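Local coordinates for protein PfkB family carbohydrate kinase (Listeria grayi DSM 20601, PDB 4GM6) that probably acts as a carbohydrate kinase of the PfkB family, transferring a phosphate group to a sugar or related substrate, at residues 79-84 with 102-107; 152-157 with 173-178; 182-187 with 211-216. All coordinates share one frame; numbering follows the deposited sequence.

How the contacts relate
All three contacts sit on one mixed beta sheet of the kinase. Contact 1 lies at its margin, where strand 97-104, an outermost strand within this chain, pairs with strand 73-79; contacts 2 and 3 belong to its middle. Contact 1 is remote from the others, its centre about 24 Å from that of contact 2 and about 29 Å from that of contact 3. Contacts 2 and 3 are neighbours, their centres about 7 Å apart, because helix 165-180 is followed, after a short turn, by strand 184-188, which lies beside strand 153-157. A probable hydrogen bond of 2.6 Å joins His155 ND1 to Ser186 OG, and another, of 2.7 Å, joins Leu154 O to Ser186 N.

Contact 1 of 3, residues 79-84 with 102-107; sequences VPANPI and VVEAGD
Val79 and Glu104 form the parallel bridge that closes a beta-alpha-beta unit: strand 73-79, helix 83-94 and strand 97-104, the last being an outermost strand of the sheet within this chain. Two backbone hydrogen bonds hold the bridge. Val79 N donates to Val103 O and Ala105 N to Val79 O, each at 2.9 Å. The CA-H groups add to the pairing, with Glu104 CA turned to Val79 O and, just past the strands, Pro80 CA 3.4 Å from Ala105 O.

Apolar contact is modest. Val79 CG2 meets Val102 CG1 at 3.9 Å, and both valines also rest on Val89 of helix 83-94, so the helix covers this side of the pair. Pro80 lays its CB against the backbone of Gly106 and Asp107 as 102-107 leaves its strand. The Glu104 chain starts with CG anti to its carbonyl carbon (chi1 -56°) and then runs out extended, which lays its carboxylate beside Ala81, with OE1 3.7 Å from Ala81 CB. Val126 and Gln130 of a second subunit pack on Asn82 and Asp107, respectively.

Water carries most of the remaining polar contact. One molecule donates to both Pro80 O and Glu104 OE2; a second accepts from Ala81 N and donates to Gly106 O. Ala81 is the centre of an inverse gamma turn, with a weak bond from Asn82 N back to Pro80 O, and the chain then enters helix 83-94 at Asn82, its N-cap. Asn82 OD1 accepts from Gly85 N and, weakly, from Ile84 N. Its amide faces the other segment: Asn82 ND2 donates to a third water at 2.8 Å, which in turn makes a weak, 3.3 Å bond to Asp107 O.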
ATOM      1  N   VAL C  79      30.251  -9.453  -0.670  1.00 42.91           N
ATOM      2  CA  VAL C  79      29.180  -8.770  -1.381  1.00 43.38           C
ATOM      3  C   VAL C  79      29.726  -7.914  -2.526  1.00 41.37           C
ATOM      4  O   VAL C  79      30.852  -7.462  -2.470  1.00 47.21           O
ATOM      5  CB  VAL C  79      28.378  -7.841  -0.445  1.00 48.42           C
ATOM      6  CG1 VAL C  79      27.852  -8.619   0.750  1.00 47.91           C
ATOM      7  CG2 VAL C  79      29.240  -6.665  -0.007  1.00 45.57           C
ATOM      8  N   PRO C  80      28.909  -7.669  -3.568  1.00 50.25           N
ATOM      9  CA  PRO C  80      29.388  -6.813  -4.646  1.00 45.03           C
ATOM     10  C   PRO C  80      29.435  -5.359  -4.201  1.00 41.59           C
ATOM     11  O   PRO C  80      28.620  -4.936  -3.386  1.00 45.24           O
ATOM     12  CB  PRO C  80      28.328  -7.001  -5.728  1.00 40.41           C
ATOM     13  CG  PRO C  80      27.065  -7.231  -4.948  1.00 37.60           C
ATOM     14  CD  PRO C  80      27.512  -8.093  -3.782  1.00 43.13           C
ATOM     15  N   ALA C  81      30.393  -4.610  -4.728  1.00 42.11           N
ATOM     16  CA  ALA C  81      30.539  -3.191  -4.438  1.00 43.00           C
ATOM     17  C   ALA C  81      29.492  -2.410  -5.211  1.00 50.98           C
ATOM     18  O   ALA C  81      29.812  -1.546  -6.010  1.00 55.76           O
ATOM     19  CB  ALA C  81      31.945  -2.710  -4.803  1.00 46.91           C
ATOM     20  N   ASN C  82      28.230  -2.746  -5.005  1.00 44.84           N
ATOM     21  CA  ASN C  82      27.163  -1.963  -5.610  1.00 45.23           C
ATOM     22  C   ASN C  82      26.054  -1.711  -4.589  1.00 42.38           C
ATOM     23  O   ASN C  82      26.085  -2.279  -3.497  1.00 44.67           O
ATOM     24  CB  ASN C  82      26.652  -2.618  -6.910  1.00 41.40           C
ATOM     25  CG  ASN C  82      25.836  -3.883  -6.672  1.00 46.55           C
ATOM     26  OD1 ASN C  82      25.235  -4.077  -5.615  1.00 42.60           O
ATOM     27  ND2 ASN C  82      25.795  -4.745  -7.680  1.00 43.60           N
ATOM     28  N   PRO C  83      25.082  -0.845  -4.928  1.00 45.05           N
ATOM     29  CA  PRO C  83      23.999  -0.492  -4.004  1.00 42.57           C
ATOM     30  C   PRO C  83      23.224  -1.687  -3.429  1.00 52.15           C
ATOM     31  O   PRO C  83      22.717  -1.620  -2.310  1.00 37.91           O
ATOM     32  CB  PRO C  83      23.074   0.380  -4.860  1.00 40.86           C
ATOM     33  CG  PRO C  83      23.985   1.006  -5.867  1.00 38.15           C
ATOM     34  CD  PRO C  83      25.087   0.006  -6.135  1.00 47.39           C
ATOM     35  N   ILE C  84      23.133  -2.781  -4.166  1.00 42.17           N
ATOM     36  CA  ILE C  84      22.396  -3.923  -3.649  1.00 36.62           C
ATOM     37  C   ILE C  84      23.262  -4.632  -2.607  1.00 45.48           C
ATOM     38  O   ILE C  84      22.810  -4.942  -1.500  1.00 35.81           O
ATOM     39  CB  ILE C  84      21.979  -4.856  -4.792  1.00 36.36           C
ATOM     40  CG1 ILE C  84      21.355  -4.018  -5.915  1.00 37.13           C
ATOM     41  CG2 ILE C  84      21.043  -5.938  -4.282  1.00 35.42           C
ATOM     42  CD1 ILE C  84      20.024  -3.386  -5.545  1.00 43.17           C
ATOM     43  N   VAL C 102      33.675  -8.179   6.004  1.00 49.66           N
ATOM     44  CA  VAL C 102      32.898  -8.259   4.783  1.00 49.74           C
ATOM     45  C   VAL C 102      33.845  -7.859   3.660  1.00 58.42           C
ATOM     46  O   VAL C 102      34.536  -6.844   3.756  1.00 57.10           O
ATOM     47  CB  VAL C 102      31.679  -7.296   4.799  1.00 56.59           C
ATOM     48  CG1 VAL C 102      30.993  -7.250   3.436  1.00 44.14           C
ATOM     49  CG2 VAL C 102      30.672  -7.694   5.882  1.00 40.64           C
ATOM     50  N   VAL C 103      33.898  -8.665   2.608  1.00 55.14           N
ATOM     51  CA  VAL C 103      34.789  -8.379   1.482  1.00 58.57           C
ATOM     52  C   VAL C 103      33.957  -7.999   0.257  1.00 59.37           C
ATOM     53  O   VAL C 103      32.953  -8.659  -0.046  1.00 47.70           O
ATOM     54  CB  VAL C 103      35.685  -9.582   1.141  1.00 58.71           C
ATOM     55  CG1 VAL C 103      36.458  -9.314  -0.139  1.00 68.90           C
ATOM     56  CG2 VAL C 103      36.644  -9.890   2.289  1.00 51.38           C
ATOM     57  N   GLU C 104      34.357  -6.929  -0.429  1.00 55.70           N
ATOM     58  CA  GLU C 104      33.637  -6.467  -1.622  1.00 55.62           C
ATOM     59  C   GLU C 104      34.271  -7.061  -2.878  1.00 54.20           C
ATOM     60  O   GLU C 104      35.449  -6.870  -3.119  1.00 50.71           O
ATOM     61  CB  GLU C 104      33.681  -4.940  -1.726  1.00 57.72           C
ATOM     62  CG  GLU C 104      33.157  -4.192  -0.514  1.00 64.71           C
ATOM     63  CD  GLU C 104      32.642  -2.805  -0.872  1.00 57.44           C
ATOM     64  OE1 GLU C 104      33.391  -2.028  -1.483  1.00 69.38           O
ATOM     65  OE2 GLU C 104      31.483  -2.489  -0.543  1.00 67.38           O
ATOM     66  N   ALA C 105      33.495  -7.779  -3.678  1.00 49.14           N
ATOM     67  CA  ALA C 105      34.023  -8.333  -4.924  1.00 52.23           C
ATOM     68  C   ALA C 105      32.912  -8.947  -5.770  1.00 51.50           C
ATOM     69  O   ALA C 105      31.789  -9.148  -5.284  1.00 46.03           O
ATOM     70  CB  ALA C 105      35.103  -9.365  -4.634  1.00 54.73           C
ATOM     71  N   GLY C 106      33.224  -9.234  -7.035  1.00 45.22           N
ATOM     72  CA  GLY C 106      32.250  -9.834  -7.949  1.00 45.68           C
ATOM     73  C   GLY C 106      31.156  -8.883  -8.421  1.00 48.66           C
ATOM     74  O   GLY C 106      31.295  -7.663  -8.303  1.00 48.96           O
ATOM     75  N   ASP C 107      30.056  -9.451  -8.917  1.00 46.36           N
ATOM     76  CA  ASP C 107      29.097  -8.727  -9.762  1.00 47.19           C
ATOM     77  C   ASP C 107      27.673  -8.644  -9.254  1.00 47.98           C
ATOM     78  O   ASP C 107      26.869  -7.863  -9.785  1.00 43.22           O
ATOM     79  CB  ASP C 107      29.012  -9.398 -11.132  1.00 52.37           C
ATOM     80  CG  ASP C 107      30.271  -9.228 -11.948  1.00 77.11           C
ATOM     81  OD1 ASP C 107      30.865  -8.125 -11.926  1.00 85.25           O
ATOM     82  OD2 ASP C 107      30.658 -10.208 -12.619  1.00 64.92           O
TER
HETATM   83  O   HOH W   1      28.804  -3.009  -1.226  1.00 42.16           O
HETATM   84  O   HOH W   2      32.348  -6.078  -6.487  1.00 49.64           O
HETATM   85  O   HOH W   3      27.152  -4.563 -10.118  1.00 44.91           O

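Contact 2 of 3, residues 152-157 with 173-178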
ATOM      1  N   ARG C 152      34.898 -17.063  20.966  1.00 63.64           N
ATOM      2  CA  ARG C 152      34.649 -18.258  21.765  1.00 75.12           C
ATOM      3  C   ARG C 152      34.033 -19.373  20.907  1.00 73.35           C
ATOM      4  O   ARG C 152      34.313 -20.564  21.106  1.00 69.58           O
ATOM      5  CB  ARG C 152      33.761 -17.930  22.975  1.00 70.50           C
ATOM      6  N   VAL C 153      33.204 -18.983  19.943  1.00 69.06           N
ATOM      7  CA  VAL C 153      32.568 -19.950  19.059  1.00 68.36           C
ATOM      8  C   VAL C 153      32.662 -19.550  17.585  1.00 78.48           C
ATOM      9  O   VAL C 153      32.570 -18.371  17.236  1.00 62.14           O
ATOM     10  CB  VAL C 153      31.086 -20.187  19.435  1.00 65.43           C
ATOM     11  CG1 VAL C 153      30.371 -20.948  18.328  1.00 73.69           C
ATOM     12  CG2 VAL C 153      30.972 -20.937  20.756  1.00 64.85           C
ATOM     13  N   LEU C 154      32.795 -20.559  16.742  1.00 71.24           N
ATOM     14  CA  LEU C 154      32.710 -20.397  15.314  1.00 62.84           C
ATOM     15  C   LEU C 154      31.519 -21.169  14.826  1.00 62.53           C
ATOM     16  O   LEU C 154      31.349 -22.345  15.129  1.00 55.93           O
ATOM     17  CB  LEU C 154      33.952 -20.925  14.616  1.00 63.09           C
ATOM     18  CG  LEU C 154      33.809 -20.945  13.102  1.00 72.33           C
ATOM     19  CD1 LEU C 154      35.117 -20.804  12.429  1.00 78.92           C
ATOM     20  CD2 LEU C 154      33.071 -22.156  12.605  1.00 61.47           C
ATOM     21  N   HIS C 155      30.687 -20.487  14.059  1.00 52.54           N
ATOM     22  CA  HIS C 155      29.471 -21.098  13.545  1.00 49.97           C
ATOM     23  C   HIS C 155      29.433 -21.102  12.018  1.00 59.59           C
ATOM     24  O   HIS C 155      29.763 -20.102  11.374  1.00 48.70           O
ATOM     25  CB  HIS C 155      28.226 -20.355  14.062  1.00 58.54           C
ATOM     26  CG  HIS C 155      26.940 -20.890  13.508  1.00 51.44           C
ATOM     27  ND1 HIS C 155      26.309 -21.998  14.035  1.00 51.78           N
ATOM     28  CD2 HIS C 155      26.184 -20.492  12.455  1.00 44.13           C
ATOM     29  CE1 HIS C 155      25.216 -22.254  13.337  1.00 46.33           C
ATOM     30  NE2 HIS C 155      25.122 -21.361  12.367  1.00 42.44           N
ATOM     31  N   VAL C 156      29.007 -22.226  11.448  1.00 52.60           N
ATOM     32  CA  VAL C 156      28.816 -22.330  10.007  1.00 44.66           C
ATOM     33  C   VAL C 156      27.741 -23.369   9.682  1.00 48.80           C
ATOM     34  O   VAL C 156      27.317 -24.139  10.568  1.00 47.25           O
ATOM     35  CB  VAL C 156      30.137 -22.606   9.252  1.00 54.97           C
ATOM     36  CG1 VAL C 156      30.682 -24.001   9.566  1.00 52.05           C
ATOM     37  CG2 VAL C 156      29.933 -22.400   7.754  1.00 59.67           C
ATOM     38  N   SER C 157      27.252 -23.347   8.436  1.00 52.68           N
ATOM     39  CA  SER C 157      26.188 -24.261   8.033  1.00 47.73           C
ATOM     40  C   SER C 157      26.534 -25.013   6.753  1.00 47.51           C
ATOM     41  O   SER C 157      27.456 -24.633   6.017  1.00 43.20           O
ATOM     42  CB  SER C 157      24.867 -23.503   7.847  1.00 53.32           C
ATOM     43  OG  SER C 157      24.722 -23.019   6.520  1.00 47.18           O
ATOM     44  N   LYS C 173      39.568 -25.124   6.554  1.00 79.19           N
ATOM     45  CA  LYS C 173      40.832 -24.506   6.988  1.00 84.25           C
ATOM     46  C   LYS C 173      40.615 -23.604   8.199  1.00 73.89           C
ATOM     47  O   LYS C 173      41.465 -23.477   9.061  1.00 72.95           O
ATOM     48  CB  LYS C 173      41.493 -23.705   5.863  1.00 91.66           C
ATOM     49  CG  LYS C 173      42.098 -24.523   4.741  1.00 91.60           C
ATOM     50  CD  LYS C 173      42.647 -23.605   3.653  1.00109.83           C
ATOM     51  CE  LYS C 173      42.909 -24.356   2.348  1.00101.33           C
ATOM     52  NZ  LYS C 173      44.078 -25.278   2.452  1.00111.04           N
ATOM     53  N   ILE C 174      39.457 -22.951   8.253  1.00 62.56           N
ATOM     54  CA  ILE C 174      39.157 -22.000   9.341  1.00 73.15           C
ATOM     55  C   ILE C 174      38.852 -22.713  10.645  1.00 65.40           C
ATOM     56  O   ILE C 174      39.521 -22.432  11.694  1.00 76.02           O
ATOM     57  CB  ILE C 174      37.987 -21.069   9.001  1.00 74.20           C
ATOM     58  CG1 ILE C 174      38.267 -20.373   7.674  1.00 95.84           C
ATOM     59  CG2 ILE C 174      37.746 -20.059  10.126  1.00 84.19           C
ATOM     60  CD1 ILE C 174      39.631 -19.676   7.616  1.00105.09           C
ATOM     61  N   ILE C 175      37.875 -23.661  10.588  1.00 63.99           N
ATOM     62  CA  ILE C 175      37.610 -24.537  11.719  1.00 67.54           C
ATOM     63  C   ILE C 175      38.910 -25.141  12.287  1.00 64.42           C
ATOM     64  O   ILE C 175      39.073 -25.183  13.499  1.00 75.39           O
ATOM     65  CB  ILE C 175      36.648 -25.677  11.328  1.00 70.31           C
ATOM     66  CG1 ILE C 175      35.268 -25.110  10.988  1.00 64.26           C
ATOM     67  CG2 ILE C 175      36.566 -26.715  12.450  1.00 70.82           C
ATOM     68  CD1 ILE C 175      34.407 -26.033  10.140  1.00 66.95           C
ATOM     69  N   ARG C 176      39.813 -25.635  11.444  1.00 72.74           N
ATOM     70  CA  ARG C 176      41.074 -26.188  11.954  1.00 79.91           C
ATOM     71  C   ARG C 176      41.926 -25.147  12.651  1.00 86.76           C
ATOM     72  O   ARG C 176      42.412 -25.393  13.726  1.00 96.92           O
ATOM     73  CB  ARG C 176      41.869 -26.896  10.862  1.00 99.11           C
ATOM     74  CG  ARG C 176      41.341 -28.265  10.512  1.00 83.44           C
ATOM     75  CD  ARG C 176      42.164 -28.931   9.453  1.00 98.45           C
ATOM     76  NE  ARG C 176      41.481 -30.078   8.887  1.00106.58           N
ATOM     77  CZ  ARG C 176      41.649 -30.493   7.646  1.00112.38           C
ATOM     78  NH1 ARG C 176      42.469 -29.851   6.847  1.00108.36           N
ATOM     79  NH2 ARG C 176      40.989 -31.534   7.199  1.00113.72           N
ATOM     80  N   GLU C 177      42.054 -23.959  12.079  1.00 78.00           N
ATOM     81  CA  GLU C 177      42.806 -22.901  12.742  1.00 81.46           C
ATOM     82  C   GLU C 177      42.079 -22.600  14.057  1.00 74.38           C
ATOM     83  O   GLU C 177      42.677 -22.576  15.142  1.00 81.28           O
ATOM     84  CB  GLU C 177      42.884 -21.652  11.846  1.00 76.85           C
ATOM     85  CG  GLU C 177      43.513 -20.439  12.508  1.00 80.29           C
ATOM     86  CD  GLU C 177      45.041 -20.504  12.619  1.00106.09           C
ATOM     87  OE1 GLU C 177      45.613 -21.637  12.653  1.00 94.78           O
ATOM     88  OE2 GLU C 177      45.674 -19.407  12.677  1.00104.57           O
ATOM     89  N   ALA C 178      40.761 -22.384  13.952  1.00 73.66           N
ATOM     90  CA  ALA C 178      39.920 -22.120  15.153  1.00 70.64           C
ATOM     91  C   ALA C 178      40.174 -23.205  16.301  1.00 71.77           C
ATOM     92  O   ALA C 178      40.518 -22.842  17.480  1.00 79.56           O
ATOM     93  CB  ALA C 178      38.389 -22.051  14.814  1.00 67.87           C
TER
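Leu154 pushes its two methyl groups from the strand into the flank of the helix, and each finds a different isoleucine. CD1 of Leu154 lies 3.6 Å from Ile174 CG2 and also reaches Ala178 CB, one helical turn further on, at 4.2 Å; CD2 of Leu154 takes Ile175 CG1 at 4.0 Å. The leucine crosses both isoleucines at about a right angle. With CG anti to the backbone N (chi1 172°), its branch is carried out from the strand to the helix. Two residues along, Val156 CG1 makes a looser contact with Ile175 CD1, 4.3 Å away. The contact is wholly apolar, with no hydrogen bond across it.

This is strand-on-helix packing within a crossover from strand 153-157 to its parallel neighbour 184-188. The connection runs through helices 158-163 and 165-180, and the second packs on the strand here: the axes of segments 153-157 and 173-178 approach to 9.8 Å and run nearly antiparallel (164°).

Further out, Leu144 and Leu148 pack on Ile174 and Ala178 respectively, while Leu211 touches Ile175. Phe187 of neighbouring strand 184-188 packs beside Val156. Backbone bonds tie Leu154 to Lys184 and Ser186 on that neighbour, and Val153 to Val28 on the other.

Contact 3 of 3, residues 182-187 with 211-216; sequences GIKISF and LVDYCS
A beta-alpha-beta unit, strand 184-188, helix 198-208 and strand 214-216, closes here as its two strands pair in parallel, Ser186 beside Tyr214 and Phe187 beside Cys215. The axes of 184-187 and 214-216 lie 4.9 Å apart and 4° from parallel. Phe187 N donates to Tyr214 O, and Ser216 N to Phe187 O at 2.8 Å, both nearly straight. Ile185 O is gripped twice, by Tyr214 N almost in line with the carbonyl and by Asp213 N from a tilt, each at 2.9 Å.

At the entry to the pairing the Asp213 side chain takes over from the backbone: its OD2 accepts from Ile185 N, a bond modelled so short that its length is doubtful. Lys184 passes over this carboxylate with NZ 4.4 Å from Asp213 OD1, beyond a salt bridge, and has a long, weak ion pair with Glu247. Its CG, anti to the carbonyl carbon (chi1 -59°), lies 3.5 Å from Tyr214 OH, and the bend at chi2 turns CD toward the Asp213 carboxylate.

Ser186 and Tyr214 share one face, and Ser186 CB comes to the edge of the tyrosine ring. On the face of Phe187 and Cys215, helix 165-180 covers Ile185, and it also touches Leu211 before the strand. Val212 crosses Phe187 at about a right angle, packing tightly, with Val212 CG2 3.3 Å from Phe187 CB.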
ATOM      1  N   GLY C 182      41.624 -23.225  20.480  1.00 93.39           N
ATOM      2  CA  GLY C 182      40.725 -23.591  21.579  1.00 90.43           C
ATOM      3  C   GLY C 182      39.270 -23.135  21.415  1.00105.38           C
ATOM      4  O   GLY C 182      38.488 -23.122  22.379  1.00 95.29           O
ATOM      5  N   ILE C 183      38.905 -22.768  20.191  1.00 80.50           N
ATOM      6  CA  ILE C 183      37.548 -22.287  19.920  1.00 81.27           C
ATOM      7  C   ILE C 183      36.557 -23.410  19.645  1.00 77.42           C
ATOM      8  O   ILE C 183      36.911 -24.399  18.971  1.00 75.53           O
ATOM      9  CB  ILE C 183      37.532 -21.332  18.720  1.00 72.60           C
ATOM     10  CG1 ILE C 183      38.263 -20.053  19.101  1.00 72.82           C
ATOM     11  CG2 ILE C 183      36.074 -21.041  18.257  1.00 74.09           C
ATOM     12  CD1 ILE C 183      38.611 -19.217  17.916  1.00 77.77           C
ATOM     13  N   LYS C 184      35.313 -23.267  20.202  1.00 75.31           N
ATOM     14  CA  LYS C 184      34.270 -24.260  19.984  1.00 74.67           C
ATOM     15  C   LYS C 184      33.725 -24.173  18.563  1.00 73.31           C
ATOM     16  O   LYS C 184      33.708 -23.098  17.949  1.00 62.95           O
ATOM     17  CB  LYS C 184      33.151 -24.074  21.010  1.00 69.65           C
ATOM     18  CG  LYS C 184      33.652 -24.216  22.438  1.00 74.26           C
ATOM     19  CD  LYS C 184      34.327 -25.577  22.618  1.00 71.30           C
ATOM     20  CE  LYS C 184      34.355 -25.980  24.084  1.00 79.48           C
ATOM     21  NZ  LYS C 184      34.735 -27.413  24.199  1.00 80.65           N
ATOM     22  N   ILE C 185      33.290 -25.312  18.033  1.00 74.91           N
ATOM     23  CA  ILE C 185      32.781 -25.360  16.666  1.00 66.60           C
ATOM     24  C   ILE C 185      31.282 -25.667  16.630  1.00 59.80           C
ATOM     25  O   ILE C 185      30.836 -26.720  17.094  1.00 63.45           O
ATOM     26  CB  ILE C 185      33.579 -26.375  15.823  1.00 72.46           C
ATOM     27  CG1 ILE C 185      35.091 -26.077  15.957  1.00 73.26           C
ATOM     28  CG2 ILE C 185      33.144 -26.331  14.357  1.00 60.19           C
ATOM     29  CD1 ILE C 185      35.489 -24.662  15.654  1.00 63.43           C
ATOM     30  N   SER C 186      30.518 -24.726  16.094  1.00 56.47           N
ATOM     31  CA  SER C 186      29.076 -24.882  15.905  1.00 53.23           C
ATOM     32  C   SER C 186      28.779 -25.123  14.438  1.00 53.66           C
ATOM     33  O   SER C 186      29.152 -24.320  13.576  1.00 47.45           O
ATOM     34  CB  SER C 186      28.333 -23.627  16.354  1.00 57.83           C
ATOM     35  OG  SER C 186      26.974 -23.667  15.932  1.00 50.05           O
ATOM     36  N   PHE C 187      28.090 -26.222  14.157  1.00 55.87           N
ATOM     37  CA  PHE C 187      27.764 -26.577  12.780  1.00 53.00           C
ATOM     38  C   PHE C 187      26.279 -26.859  12.624  1.00 54.61           C
ATOM     39  O   PHE C 187      25.669 -27.559  13.433  1.00 62.53           O
ATOM     40  CB  PHE C 187      28.603 -27.788  12.326  1.00 61.32           C
ATOM     41  CG  PHE C 187      28.483 -28.088  10.857  1.00 53.58           C
ATOM     42  CD1 PHE C 187      28.960 -27.151   9.923  1.00 52.16           C
ATOM     43  CD2 PHE C 187      27.883 -29.274  10.402  1.00 55.02           C
ATOM     44  CE1 PHE C 187      28.858 -27.419   8.570  1.00 55.99           C
ATOM     45  CE2 PHE C 187      27.784 -29.549   9.050  1.00 65.22           C
ATOM     46  CZ  PHE C 187      28.262 -28.631   8.134  1.00 65.81           C
ATOM     47  N   LEU C 211      34.897 -32.740  13.268  1.00 76.14           N
ATOM     48  CA  LEU C 211      35.440 -31.457  13.712  1.00 80.01           C
ATOM     49  C   LEU C 211      34.484 -30.583  14.520  1.00 71.09           C
ATOM     50  O   LEU C 211      34.841 -29.450  14.883  1.00 76.95           O
ATOM     51  CB  LEU C 211      35.865 -30.630  12.488  1.00 68.24           C
ATOM     52  CG  LEU C 211      37.085 -31.100  11.716  1.00 70.81           C
ATOM     53  CD1 LEU C 211      37.574 -29.946  10.843  1.00 74.32           C
ATOM     54  CD2 LEU C 211      38.178 -31.568  12.689  1.00 71.60           C
ATOM     55  N   VAL C 212      33.262 -31.079  14.783  1.00 70.09           N
ATOM     56  CA  VAL C 212      32.212 -30.248  15.406  1.00 63.82           C
ATOM     57  C   VAL C 212      31.973 -30.485  16.920  1.00 70.53           C
ATOM     58  O   VAL C 212      32.081 -31.613  17.422  1.00 69.83           O
ATOM     59  CB  VAL C 212      30.879 -30.400  14.646  1.00 61.56           C
ATOM     60  CG1 VAL C 212      29.760 -29.663  15.380  1.00 62.01           C
ATOM     61  CG2 VAL C 212      31.018 -29.897  13.201  1.00 61.37           C
ATOM     62  N   ASP C 213      31.644 -29.413  17.639  1.00 68.77           N
ATOM     63  CA  ASP C 213      31.336 -29.488  19.078  1.00 71.66           C
ATOM     64  C   ASP C 213      29.834 -29.478  19.328  1.00 66.84           C
ATOM     65  O   ASP C 213      29.313 -30.252  20.144  1.00 66.91           O
ATOM     66  CB  ASP C 213      31.947 -28.298  19.805  1.00 64.54           C
ATOM     67  CG  ASP C 213      33.445 -28.297  19.730  1.00 70.58           C
ATOM     68  OD1 ASP C 213      34.049 -29.242  20.260  1.00 69.17           O
ATOM     69  OD2 ASP C 213      34.012 -27.363  19.130  1.00 79.75           O
ATOM     70  N   TYR C 214      29.156 -28.577  18.628  1.00 63.91           N
ATOM     71  CA  TYR C 214      27.715 -28.409  18.750  1.00 60.82           C
ATOM     72  C   TYR C 214      27.110 -28.576  17.371  1.00 60.71           C
ATOM     73  O   TYR C 214      27.381 -27.772  16.466  1.00 54.54           O
ATOM     74  CB  TYR C 214      27.388 -27.011  19.264  1.00 60.19           C
ATOM     75  CG  TYR C 214      28.236 -26.539  20.429  1.00 62.82           C
ATOM     76  CD1 TYR C 214      28.479 -27.362  21.528  1.00 70.34           C
ATOM     77  CD2 TYR C 214      28.772 -25.252  20.434  1.00 64.31           C
ATOM     78  CE1 TYR C 214      29.251 -26.919  22.593  1.00 69.83           C
ATOM     79  CE2 TYR C 214      29.533 -24.799  21.491  1.00 59.00           C
ATOM     80  CZ  TYR C 214      29.771 -25.631  22.567  1.00 69.04           C
ATOM     81  OH  TYR C 214      30.530 -25.162  23.612  1.00 67.25           O
ATOM     82  N   CYS C 215      26.287 -29.614  17.207  1.00 57.73           N
ATOM     83  CA  CYS C 215      25.708 -29.918  15.898  1.00 55.24           C
ATOM     84  C   CYS C 215      24.196 -29.748  15.858  1.00 52.84           C
ATOM     85  O   CYS C 215      23.482 -30.349  16.654  1.00 51.44           O
ATOM     86  CB  CYS C 215      26.061 -31.356  15.485  1.00 58.38           C
ATOM     87  SG  CYS C 215      25.586 -31.784  13.782  1.00 61.19           S
ATOM     88  N   SER C 216      23.705 -28.938  14.922  1.00 55.78           N
ATOM     89  CA  SER C 216      22.282 -28.914  14.661  1.00 49.89           C
ATOM     90  C   SER C 216      21.910 -30.009  13.668  1.00 51.86           C
ATOM     91  O   SER C 216      22.154 -29.882  12.465  1.00 49.49           O
ATOM     92  CB  SER C 216      21.824 -27.555  14.148  1.00 56.10           C
ATOM     93  OG  SER C 216      20.422 -27.579  14.005  1.00 47.92           O
TER